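Local coordinates for protein acyl-coenzyme A oxidase 1 (Yarrowia lipolytica, PDB 5Y9D) that oxidises acyl-CoA to (2E)-enoyl-CoA with FAD and molecular oxygen, releasing hydrogen peroxide in peroxisomal fatty acid beta-oxidation, at residues E93-L98 and M122-R127; T126-H131 and Q161-F166; A210-T215 and G264-W269. All coordinates share one frame; numbering follows the deposited sequence.

Interaction 1 (E93-L98 and M122-R127)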
loop_
_atom_site.group_PDB
_atom_site.type_symbol
_atom_site.label_atom_id
_atom_site.label_comp_id
_atom_site.label_asym_id
_atom_site.label_seq_id
_atom_site.Cartn_x
_atom_site.Cartn_y
_atom_site.Cartn_z
ATOM N N GLU A 93 24.065 -3.330 16.243
ATOM C CA GLU A 93 25.271 -2.532 16.031
ATOM C C GLU A 93 24.934 -1.033 15.802
ATOM O O GLU A 93 25.593 -0.136 16.381
ATOM C CB GLU A 93 26.057 -3.050 14.825
ATOM C CG GLU A 93 26.569 -4.456 14.974
ATOM C CD GLU A 93 27.059 -5.049 13.672
ATOM O OE1 GLU A 93 26.678 -4.515 12.599
ATOM O OE2 GLU A 93 27.825 -6.054 13.718
ATOM N N ARG A 94 23.944 -0.760 14.947
ATOM C CA ARG A 94 23.592 0.638 14.645
ATOM C C ARG A 94 23.082 1.372 15.872
ATOM O O ARG A 94 23.486 2.485 16.142
ATOM C CB ARG A 94 22.639 0.741 13.459
ATOM C CG ARG A 94 23.321 0.272 12.177
ATOM C CD ARG A 94 22.375 0.131 11.019
ATOM N NE ARG A 94 22.961 -0.638 9.930
ATOM C CZ ARG A 94 22.353 -0.902 8.776
ATOM N NH1 ARG A 94 21.135 -0.437 8.526
ATOM N NH2 ARG A 94 22.970 -1.637 7.863
ATOM N N VAL A 95 22.235 0.731 16.649
ATOM C CA VAL A 95 21.809 1.292 17.926
ATOM C C VAL A 95 23.016 1.635 18.808
ATOM O O VAL A 95 23.074 2.717 19.373
ATOM C CB VAL A 95 20.855 0.327 18.692
ATOM C CG1 VAL A 95 20.582 0.839 20.111
ATOM C CG2 VAL A 95 19.560 0.172 17.947
ATOM N N ALA A 96 23.979 0.730 18.906
ATOM C CA ALA A 96 25.196 1.006 19.668
ATOM C C ALA A 96 25.930 2.257 19.216
ATOM O O ALA A 96 26.320 3.070 20.024
ATOM C CB ALA A 96 26.124 -0.191 19.629
ATOM N N ALA A 97 26.066 2.428 17.909
ATOM C CA ALA A 97 26.828 3.535 17.316
ATOM C C ALA A 97 26.149 4.881 17.491
ATOM O O ALA A 97 26.851 5.907 17.510
ATOM C CB ALA A 97 27.056 3.283 15.837
ATOM N N LEU A 98 24.814 4.879 17.600
ATOM C CA LEU A 98 24.042 6.101 17.847
ATOM C C LEU A 98 23.962 6.463 19.332
ATOM O O LEU A 98 23.583 7.575 19.685
ATOM C CB LEU A 98 22.611 5.971 17.292
ATOM C CG LEU A 98 22.514 5.904 15.765
ATOM C CD1 LEU A 98 21.138 5.380 15.376
ATOM C CD2 LEU A 98 22.799 7.272 15.126
ATOM N N MET A 122 14.324 2.477 9.009
ATOM C CA MET A 122 13.301 2.433 10.007
ATOM C C MET A 122 13.548 1.419 11.132
ATOM O O MET A 122 13.129 1.682 12.253
ATOM C CB MET A 122 11.928 2.285 9.338
ATOM C CG MET A 122 11.334 3.668 8.966
ATOM S SD MET A 122 10.001 3.712 7.737
ATOM C CE MET A 122 10.845 4.123 6.201
ATOM N N SER A 123 14.254 0.309 10.890
ATOM C CA SER A 123 14.429 -0.681 11.943
ATOM C C SER A 123 15.258 -0.099 13.135
ATOM O O SER A 123 14.859 -0.219 14.297
ATOM C CB SER A 123 15.032 -1.970 11.377
ATOM O OG SER A 123 14.089 -2.705 10.570
ATOM N N THR A 124 16.374 0.570 12.849
ATOM C CA THR A 124 17.224 1.124 13.919
ATOM C C THR A 124 16.506 2.286 14.600
ATOM O O THR A 124 16.634 2.518 15.803
ATOM C CB THR A 124 18.536 1.697 13.377
ATOM O OG1 THR A 124 19.293 0.681 12.717
ATOM C CG2 THR A 124 19.356 2.307 14.518
ATOM N N ARG A 125 15.775 3.050 13.814
ATOM C CA ARG A 125 15.059 4.137 14.381
ATOM C C ARG A 125 14.099 3.593 15.450
ATOM O O ARG A 125 14.147 4.008 16.583
ATOM C CB ARG A 125 14.355 4.907 13.269
ATOM C CG ARG A 125 13.732 6.203 13.718
ATOM C CD ARG A 125 12.255 6.021 14.055
ATOM N NE ARG A 125 11.752 7.251 14.659
ATOM C CZ ARG A 125 11.427 8.344 13.982
ATOM N NH1 ARG A 125 11.547 8.364 12.676
ATOM N NH2 ARG A 125 10.988 9.419 14.632
ATOM N N THR A 126 13.301 2.586 15.117
ATOM C CA THR A 126 12.367 2.031 16.084
ATOM C C THR A 126 13.062 1.372 17.283
ATOM O O THR A 126 12.621 1.537 18.451
ATOM C CB THR A 126 11.477 1.005 15.409
ATOM O OG1 THR A 126 10.812 1.634 14.328
ATOM C CG2 THR A 126 10.437 0.454 16.367
ATOM N N ARG A 127 14.137 0.627 16.992
ATOM C CA ARG A 127 14.803 -0.157 18.021
ATOM C C ARG A 127 15.508 0.747 19.039
ATOM O O ARG A 127 15.666 0.410 20.200
ATOM C CB ARG A 127 15.782 -1.160 17.414
ATOM C CG ARG A 127 16.292 -2.183 18.426
ATOM C CD ARG A 127 16.404 -3.541 17.793
ATOM N NE ARG A 127 17.059 -4.516 18.644
ATOM C CZ ARG A 127 17.799 -5.537 18.200
ATOM N NH1 ARG A 127 18.019 -5.734 16.892
ATOM N NH2 ARG A 127 18.329 -6.377 19.079
#
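Val-95 and Thr-124 mark the crossing of two helices of the N-terminal all-helical domain of this acyl-CoA oxidase: the axes of 93-98 and 122-127 pass 9.3 Å apart at -60°, with the two CA atoms 6.1 Å from each other. The contact is buried helix-helix packing, and Thr-124 sits at its middle. Its methyl and its hydroxyl do different work. CG2 enters among Arg-94, Val-95 and Leu-98 and lies 3.7 Å from Leu-98 CD1, while Val-95 CG2 is on another side of it, the two side chains running past each other in opposite directions. Val-95 CG2 also rests on the aliphatic start of Arg-127, 4.0 Å from Arg-127 CB, and the two side chains cross nearly at right angles. Arg-127 then bends at its second torsion, carrying the guanidinium onward to the carbonyl of Arg-88, the carboxylate of Asp-266 and Tyr-686 of the second subunit.

Arg-94 contributes only its aliphatic part to this interface. Its extended chain leads the charged end away to salt bridges with Asp-79 and Asp-121, and Asp-121 also takes the hydroxyl of Thr-124 as a hydrogen-bonding partner. With chi1 at -60°, Thr-124 OG1 lies beside its own backbone N and faces the arginine stem, 3.4 Å from Arg-94 CB and 3.6 Å from Arg-94 CD.

Interaction 2 (T126-H131 and Q161-F166). With FAD (flavin-adenine dinucleotide), chain C.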
loop_
_atom_site.group_PDB
_atom_site.type_symbol
_atom_site.label_atom_id
_atom_site.label_comp_id
_atom_site.label_asym_id
_atom_site.label_seq_id
_atom_site.Cartn_x
_atom_site.Cartn_y
_atom_site.Cartn_z
ATOM N N THR A 126 13.301 2.586 15.117
ATOM C CA THR A 126 12.367 2.031 16.084
ATOM C C THR A 126 13.062 1.372 17.283
ATOM O O THR A 126 12.621 1.537 18.451
ATOM C CB THR A 126 11.477 1.005 15.409
ATOM O OG1 THR A 126 10.812 1.634 14.328
ATOM C CG2 THR A 126 10.437 0.454 16.367
ATOM N N ARG A 127 14.137 0.627 16.992
ATOM C CA ARG A 127 14.803 -0.157 18.021
ATOM C C ARG A 127 15.508 0.747 19.039
ATOM O O ARG A 127 15.666 0.410 20.200
ATOM C CB ARG A 127 15.782 -1.160 17.414
ATOM C CG ARG A 127 16.292 -2.183 18.426
ATOM C CD ARG A 127 16.404 -3.541 17.793
ATOM N NE ARG A 127 17.059 -4.516 18.644
ATOM C CZ ARG A 127 17.799 -5.537 18.200
ATOM N NH1 ARG A 127 18.019 -5.734 16.892
ATOM N NH2 ARG A 127 18.329 -6.377 19.079
ATOM N N LEU A 128 15.915 1.908 18.603
ATOM C CA LEU A 128 16.458 2.873 19.517
ATOM C C LEU A 128 15.320 3.564 20.255
ATOM O O LEU A 128 15.378 3.859 21.441
ATOM C CB LEU A 128 17.255 3.888 18.718
ATOM C CG LEU A 128 17.972 4.956 19.510
ATOM C CD1 LEU A 128 18.834 4.325 20.578
ATOM C CD2 LEU A 128 18.809 5.770 18.544
ATOM N N SER A 129 14.280 3.830 19.507
ATOM C CA SER A 129 13.223 4.694 19.939
ATOM C C SER A 129 12.440 4.103 21.130
ATOM O O SER A 129 12.137 4.820 22.065
ATOM C CB SER A 129 12.340 4.971 18.730
ATOM O OG SER A 129 11.257 5.771 19.062
ATOM N N ILE A 130 12.171 2.800 21.134
ATOM C CA ILE A 130 11.432 2.194 22.238
ATOM C C ILE A 130 12.051 2.423 23.633
ATOM O O ILE A 130 11.364 2.350 24.654
ATOM C CB ILE A 130 11.170 0.675 22.020
ATOM C CG1 ILE A 130 12.495 -0.090 21.849
ATOM C CG2 ILE A 130 10.219 0.428 20.826
ATOM C CD1 ILE A 130 13.045 -0.617 23.154
ATOM N N HIS A 131 13.337 2.683 23.688
ATOM C CA HIS A 131 13.979 2.927 24.970
ATOM C C HIS A 131 14.036 4.388 25.251
ATOM O O HIS A 131 13.552 4.887 26.271
ATOM C CB HIS A 131 15.405 2.403 24.967
ATOM C CG HIS A 131 16.243 3.007 26.024
ATOM N ND1 HIS A 131 16.238 2.546 27.319
ATOM C CD2 HIS A 131 17.102 4.048 25.996
ATOM C CE1 HIS A 131 17.065 3.269 28.044
ATOM N NE2 HIS A 131 17.605 4.187 27.264
ATOM N N GLN A 161 24.210 -1.197 31.030
ATOM C CA GLN A 161 23.724 -2.310 31.807
ATOM C C GLN A 161 22.220 -2.242 31.880
ATOM O O GLN A 161 21.617 -2.824 32.744
ATOM C CB GLN A 161 24.325 -2.277 33.198
ATOM C CG GLN A 161 25.833 -2.278 33.204
ATOM C CD GLN A 161 26.418 -3.017 34.375
ATOM O OE1 GLN A 161 25.762 -3.821 35.004
ATOM N NE2 GLN A 161 27.665 -2.745 34.667
ATOM N N PHE A 162 21.622 -1.476 30.990
ATOM C CA PHE A 162 20.214 -1.208 31.048
ATOM C C PHE A 162 19.650 -0.958 29.660
ATOM O O PHE A 162 20.116 -0.080 28.974
ATOM C CB PHE A 162 20.033 0.030 31.906
ATOM C CG PHE A 162 18.656 0.217 32.416
ATOM C CD1 PHE A 162 17.644 0.583 31.563
ATOM C CD2 PHE A 162 18.373 0.041 33.744
ATOM C CE1 PHE A 162 16.372 0.761 32.028
ATOM C CE2 PHE A 162 17.100 0.226 34.216
ATOM C CZ PHE A 162 16.101 0.584 33.358
ATOM N N TYR A 163 18.638 -1.708 29.258
ATOM C CA TYR A 163 17.888 -1.376 28.067
ATOM C C TYR A 163 16.395 -1.454 28.316
ATOM O O TYR A 163 15.912 -2.444 28.783
ATOM C CB TYR A 163 18.297 -2.236 26.875
ATOM C CG TYR A 163 18.093 -1.517 25.580
ATOM C CD1 TYR A 163 19.066 -0.701 25.073
ATOM C CD2 TYR A 163 16.913 -1.626 24.885
ATOM C CE1 TYR A 163 18.880 -0.019 23.905
ATOM C CE2 TYR A 163 16.715 -0.947 23.714
ATOM C CZ TYR A 163 17.699 -0.149 23.235
ATOM O OH TYR A 163 17.520 0.537 22.079
ATOM N N GLY A 164 15.664 -0.421 27.961
ATOM C CA GLY A 164 14.292 -0.314 28.352
ATOM C C GLY A 164 13.381 -0.669 27.210
ATOM O O GLY A 164 13.807 -0.692 26.057
ATOM N N CYS A 165 12.129 -0.963 27.528
ATOM C CA CYS A 165 11.085 -1.121 26.506
ATOM C C CYS A 165 9.726 -0.717 27.092
ATOM O O CYS A 165 9.631 -0.342 28.263
ATOM C CB CYS A 165 11.046 -2.552 25.990
ATOM S SG CYS A 165 10.385 -3.728 27.206
ATOM N N PHE A 166 8.675 -0.820 26.297
ATOM C CA PHE A 166 7.395 -0.169 26.598
ATOM C C PHE A 166 6.290 -1.180 26.413
ATOM O O PHE A 166 5.910 -1.480 25.315
ATOM C CB PHE A 166 7.250 1.030 25.647
ATOM C CG PHE A 166 5.991 1.847 25.823
ATOM C CD1 PHE A 166 5.996 2.983 26.599
ATOM C CD2 PHE A 166 4.842 1.540 25.117
ATOM C CE1 PHE A 166 4.872 3.767 26.721
ATOM C CE2 PHE A 166 3.705 2.337 25.218
ATOM C CZ PHE A 166 3.726 3.439 26.027
HETATM P PA FAD C . -7.601 -2.864 17.680
HETATM O O1A FAD C . -7.902 -4.253 18.040
HETATM O O2A FAD C . -7.822 -1.762 18.620
HETATM O O5B FAD C . -8.389 -2.537 16.366
HETATM C C5B FAD C . -8.632 -3.459 15.321
HETATM C C4B FAD C . -9.427 -2.789 14.213
HETATM O O4B FAD C . -10.714 -2.438 14.688
HETATM C C3B FAD C . -8.783 -1.503 13.763
HETATM O O3B FAD C . -8.855 -1.408 12.355
HETATM C C2B FAD C . -9.628 -0.407 14.338
HETATM O O2B FAD C . -9.682 0.679 13.439
HETATM C C1B FAD C . -10.974 -1.061 14.506
HETATM N N9A FAD C . -11.626 -0.503 15.696
HETATM C C8A FAD C . -11.209 -0.631 16.949
HETATM N N7A FAD C . -12.024 0.007 17.788
HETATM C C5A FAD C . -12.994 0.564 17.066
HETATM C C6A FAD C . -14.189 1.392 17.325
HETATM N N6A FAD C . -14.529 1.761 18.563
HETATM N N1A FAD C . -14.930 1.757 16.282
HETATM C C2A FAD C . -14.612 1.401 15.051
HETATM N N3A FAD C . -13.553 0.664 14.736
HETATM C C4A FAD C . -12.720 0.224 15.684
HETATM N N1 FAD C . 2.676 -1.635 21.389
HETATM C C2 FAD C . 3.418 -1.321 22.449
HETATM O O2 FAD C . 2.855 -1.104 23.513
HETATM N N3 FAD C . 4.738 -1.240 22.399
HETATM C C4 FAD C . 5.418 -1.457 21.291
HETATM O O4 FAD C . 6.637 -1.382 21.263
HETATM C C4X FAD C . 4.681 -1.801 20.082
HETATM N N5 FAD C . 5.305 -2.030 18.938
HETATM C C5X FAD C . 4.611 -2.354 17.859
HETATM C C6 FAD C . 5.293 -2.607 16.703
HETATM C C7 FAD C . 4.616 -2.946 15.575
HETATM C C7M FAD C . 5.393 -3.192 14.318
HETATM C C8 FAD C . 3.140 -3.032 15.613
HETATM C C8M FAD C . 2.345 -3.395 14.401
HETATM C C9 FAD C . 2.458 -2.781 16.770
HETATM C C9A FAD C . 3.144 -2.452 17.901
HETATM N N10 FAD C . 2.467 -2.203 19.092
HETATM C C10 FAD C . 3.227 -1.879 20.203
HETATM C "C1'" FAD C . 1.016 -2.293 19.185
HETATM C "C2'" FAD C . 0.304 -1.214 18.386
HETATM O "O2'" FAD C . 0.295 0.005 19.098
HETATM C "C3'" FAD C . -1.110 -1.667 18.113
HETATM O "O3'" FAD C . -1.089 -2.390 16.900
HETATM C "C4'" FAD C . -2.077 -0.528 17.917
HETATM O "O4'" FAD C . -2.312 0.136 19.151
HETATM C "C5'" FAD C . -3.389 -1.044 17.348
HETATM O "O5'" FAD C . -4.021 -1.860 18.304
HETATM P P FAD C . -4.820 -3.165 17.952
HETATM O O1P FAD C . -4.102 -3.965 16.982
HETATM O O2P FAD C . -5.174 -3.720 19.259
HETATM O O3P FAD C . -6.113 -2.703 17.185
#
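Tyr-163 brings its hydroxyl to the helix backbone of 126-131, where OH donates to Arg-127 O at 2.6 Å. The oxygen meets the tyrosine at the ring edge, in plane, whereas the hydroxyl lies 25° out of the carbonyl plane. His-131 CB sits over one face of the same ring, 4.1 Å from the centroid and offset toward the rim, in a CH-pi contact. The imidazole itself is slid aside and barely overlaps the tyrosine.

On the imidazole, ND1 accepts from Gly-164 N at 3.1 Å; the donor nitrogen lies 25° out of the imidazole plane and the bond is bent to 141°. Ile-130 fills the next position with CD1, 3.7 Å from Tyr-163 CE2 at the ring edge and 4.0 Å from Cys-165 CB. Backbone hydrogen bonds between Tyr-163 and both Thr-215 and His-216 tie the loop to the start of strand 216-225.

At the far end, Phe-166 belongs to the FAD pocket, so the loop runs from the helix packing to the flavin's pyrimidine edge: Phe-166 O accepts from FAD N3 at 3.2 Å, and the phenyl ring turns its edge to flavin O2. Accepting at ND1 implies an unprotonated nitrogen there, consistent with a neutral His-131 that carries its proton on NE2.

Interaction 3 (A210-T215 and G264-W269). With FAD (flavin-adenine dinucleotide), chain C.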
loop_
_atom_site.group_PDB
_atom_site.type_symbol
_atom_site.label_atom_id
_atom_site.label_comp_id
_atom_site.label_asym_id
_atom_site.label_seq_id
_atom_site.Cartn_x
_atom_site.Cartn_y
_atom_site.Cartn_z
ATOM N N ALA A 210 11.650 -6.382 23.416
ATOM C CA ALA A 210 11.421 -7.391 24.431
ATOM C C ALA A 210 12.056 -8.719 24.070
ATOM O O ALA A 210 12.639 -9.365 24.925
ATOM C CB ALA A 210 9.955 -7.584 24.648
ATOM N N ALA A 211 11.956 -9.115 22.800
ATOM C CA ALA A 211 12.303 -10.474 22.440
ATOM C C ALA A 211 13.713 -10.785 22.844
ATOM O O ALA A 211 13.964 -11.774 23.502
ATOM C CB ALA A 211 12.086 -10.736 20.967
ATOM N N HIS A 212 14.622 -9.883 22.539
ATOM C CA HIS A 212 16.029 -10.183 22.638
ATOM C C HIS A 212 16.902 -9.175 23.381
ATOM O O HIS A 212 18.015 -9.513 23.744
ATOM C CB HIS A 212 16.571 -10.320 21.227
ATOM C CG HIS A 212 16.380 -11.674 20.623
ATOM N ND1 HIS A 212 16.107 -12.807 21.370
ATOM C CD2 HIS A 212 16.510 -12.092 19.342
ATOM C CE1 HIS A 212 16.062 -13.855 20.565
ATOM N NE2 HIS A 212 16.308 -13.449 19.336
ATOM N N THR A 213 16.451 -7.942 23.606
ATOM C CA THR A 213 17.409 -6.910 24.035
ATOM C C THR A 213 17.139 -6.208 25.388
ATOM O O THR A 213 18.063 -5.925 26.155
ATOM C CB THR A 213 17.699 -5.912 22.876
ATOM O OG1 THR A 213 18.092 -4.628 23.373
ATOM C CG2 THR A 213 16.560 -5.718 22.030
ATOM N N SER A 214 15.886 -5.969 25.701
ATOM C CA SER A 214 15.549 -5.184 26.863
ATOM C C SER A 214 15.744 -5.913 28.153
ATOM O O SER A 214 15.412 -7.123 28.251
ATOM C CB SER A 214 14.124 -4.724 26.779
ATOM O OG SER A 214 14.033 -3.764 25.757
ATOM N N THR A 215 16.278 -5.168 29.134
ATOM C CA THR A 215 16.428 -5.667 30.508
ATOM C C THR A 215 15.280 -5.255 31.422
ATOM O O THR A 215 14.949 -5.950 32.354
ATOM C CB THR A 215 17.667 -5.095 31.134
ATOM O OG1 THR A 215 17.546 -3.670 31.109
ATOM C CG2 THR A 215 18.878 -5.559 30.343
ATOM N N GLY A 264 14.418 -5.771 11.519
ATOM C CA GLY A 264 15.510 -5.567 12.454
ATOM C C GLY A 264 15.088 -5.260 13.863
ATOM O O GLY A 264 15.938 -5.125 14.716
ATOM N N VAL A 265 13.785 -5.138 14.121
ATOM C CA VAL A 265 13.250 -4.799 15.452
ATOM C C VAL A 265 12.760 -6.088 16.045
ATOM O O VAL A 265 12.028 -6.799 15.398
ATOM C CB VAL A 265 12.073 -3.807 15.377
ATOM C CG1 VAL A 265 11.601 -3.360 16.775
ATOM C CG2 VAL A 265 12.462 -2.598 14.552
ATOM N N ASP A 266 13.164 -6.379 17.281
ATOM C CA ASP A 266 12.912 -7.678 17.895
ATOM C C ASP A 266 11.690 -7.589 18.780
ATOM O O ASP A 266 11.784 -7.458 19.991
ATOM C CB ASP A 266 14.129 -8.148 18.693
ATOM C CG ASP A 266 14.514 -7.184 19.792
ATOM O OD1 ASP A 266 14.576 -5.952 19.546
ATOM O OD2 ASP A 266 14.749 -7.673 20.912
ATOM N N ASN A 267 10.533 -7.636 18.153
ATOM C CA ASN A 267 9.299 -7.424 18.854
ATOM C C ASN A 267 8.978 -8.745 19.501
ATOM O O ASN A 267 8.978 -9.798 18.847
ATOM C CB ASN A 267 8.182 -6.979 17.917
ATOM C CG ASN A 267 8.359 -5.561 17.445
ATOM O OD1 ASN A 267 7.793 -4.624 18.014
ATOM N ND2 ASN A 267 9.165 -5.383 16.400
ATOM N N GLY A 268 8.737 -8.681 20.794
ATOM C CA GLY A 268 8.499 -9.872 21.565
ATOM C C GLY A 268 7.167 -9.836 22.302
ATOM O O GLY A 268 6.499 -8.800 22.418
ATOM N N TRP A 269 6.799 -10.993 22.820
ATOM C CA TRP A 269 5.651 -11.101 23.688
ATOM C C TRP A 269 6.161 -11.412 25.105
ATOM O O TRP A 269 7.261 -11.965 25.249
ATOM C CB TRP A 269 4.702 -12.155 23.164
ATOM C CG TRP A 269 5.273 -13.500 23.009
ATOM C CD1 TRP A 269 5.672 -14.074 21.853
ATOM C CD2 TRP A 269 5.466 -14.479 24.030
ATOM N NE1 TRP A 269 6.102 -15.344 22.068
ATOM C CE2 TRP A 269 5.999 -15.634 23.398
ATOM C CE3 TRP A 269 5.246 -14.499 25.426
ATOM C CZ2 TRP A 269 6.355 -16.816 24.118
ATOM C CZ3 TRP A 269 5.551 -15.680 26.142
ATOM C CH2 TRP A 269 6.107 -16.824 25.480
HETATM P PA FAD C . -7.601 -2.864 17.680
HETATM O O1A FAD C . -7.902 -4.253 18.040
HETATM O O2A FAD C . -7.822 -1.762 18.620
HETATM O O5B FAD C . -8.389 -2.537 16.366
HETATM C C5B FAD C . -8.632 -3.459 15.321
HETATM C C4B FAD C . -9.427 -2.789 14.213
HETATM O O4B FAD C . -10.714 -2.438 14.688
HETATM C C3B FAD C . -8.783 -1.503 13.763
HETATM O O3B FAD C . -8.855 -1.408 12.355
HETATM C C2B FAD C . -9.628 -0.407 14.338
HETATM O O2B FAD C . -9.682 0.679 13.439
HETATM C C1B FAD C . -10.974 -1.061 14.506
HETATM N N9A FAD C . -11.626 -0.503 15.696
HETATM C C8A FAD C . -11.209 -0.631 16.949
HETATM N N7A FAD C . -12.024 0.007 17.788
HETATM C C5A FAD C . -12.994 0.564 17.066
HETATM C C6A FAD C . -14.189 1.392 17.325
HETATM N N6A FAD C . -14.529 1.761 18.563
HETATM N N1A FAD C . -14.930 1.757 16.282
HETATM C C2A FAD C . -14.612 1.401 15.051
HETATM N N3A FAD C . -13.553 0.664 14.736
HETATM C C4A FAD C . -12.720 0.224 15.684
HETATM N N1 FAD C . 2.676 -1.635 21.389
HETATM C C2 FAD C . 3.418 -1.321 22.449
HETATM O O2 FAD C . 2.855 -1.104 23.513
HETATM N N3 FAD C . 4.738 -1.240 22.399
HETATM C C4 FAD C . 5.418 -1.457 21.291
HETATM O O4 FAD C . 6.637 -1.382 21.263
HETATM C C4X FAD C . 4.681 -1.801 20.082
HETATM N N5 FAD C . 5.305 -2.030 18.938
HETATM C C5X FAD C . 4.611 -2.354 17.859
HETATM C C6 FAD C . 5.293 -2.607 16.703
HETATM C C7 FAD C . 4.616 -2.946 15.575
HETATM C C7M FAD C . 5.393 -3.192 14.318
HETATM C C8 FAD C . 3.140 -3.032 15.613
HETATM C C8M FAD C . 2.345 -3.395 14.401
HETATM C C9 FAD C . 2.458 -2.781 16.770
HETATM C C9A FAD C . 3.144 -2.452 17.901
HETATM N N10 FAD C . 2.467 -2.203 19.092
HETATM C C10 FAD C . 3.227 -1.879 20.203
HETATM C "C1'" FAD C . 1.016 -2.293 19.185
HETATM C "C2'" FAD C . 0.304 -1.214 18.386
HETATM O "O2'" FAD C . 0.295 0.005 19.098
HETATM C "C3'" FAD C . -1.110 -1.667 18.113
HETATM O "O3'" FAD C . -1.089 -2.390 16.900
HETATM C "C4'" FAD C . -2.077 -0.528 17.917
HETATM O "O4'" FAD C . -2.312 0.136 19.151
HETATM C "C5'" FAD C . -3.389 -1.044 17.348
HETATM O "O5'" FAD C . -4.021 -1.860 18.304
HETATM P P FAD C . -4.820 -3.165 17.952
HETATM O O1P FAD C . -4.102 -3.965 16.982
HETATM O O2P FAD C . -5.174 -3.720 19.259
HETATM O O3P FAD C . -6.113 -2.703 17.185
#
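Asp-266 meets the loop 210-215 with both its backbone and its side chain. Its carbonyl O accepts from Ala-211 N at 3.3 Å, the donor standing 37° above the carbonyl plane, while OD2 accepts from His-212 N at 2.7 Å, although the place of that oxygen is less sure. A chi1 of 59° swings CG in between the residue's own N and C, and so the carboxylate comes up against the backbone of His-212. Ala-211 packs its methyl across the same residue, CB to CB 4.0 Å, and reaches on to Gly-268 CA at 3.7 Å. Beside it, Ala-210 CB lies 4.1 Å from Gly-268 CA, so two small side chains meet the bare backbone of the glycine.

One shell further out, Arg-127, from helix 122-142, forms a salt bridge to Asp-266 OD1. Arg-240 takes the carbonyl oxygens of Ala-210 and Ser-214, and Gly-268 bonds through its backbone to Ile-207. Asn-267, one of the FAD pocket residues, leads the backbone from the aspartate into strand 268-272, and its side chain lies next to the flavin. The loop 210-215 and the run into strand 268-272 are parts of the middle beta domain of the acyl-CoA dehydrogenase and oxidase fold, here at the wall of the FAD pocket.

In the fold
Helix 122-142 joins the first two contacts, which share Thr-126 and Arg-127 and have centres about 10 Å apart; Val-95 CG1 of interaction 1 lies 3.7 Å from Tyr-163 OH of interaction 2. Arg-127 also reaches interaction 3, where its NE is 3.0 Å from Asp-266 OD1, so one arginine links helical and beta domains. Interactions 2 and 3, centres about 9 Å apart, meet through Tyr-163 O and Thr-215 N, 2.8 Å apart. Both border FAD, with Phe-166 and Asn-267 in its pocket, whereas in interaction 1 the side chain of Arg-127 stays about 10 Å from the cofactor. The second subunit completes the FAD site with Arg-337, Gln-437 and Gly-441.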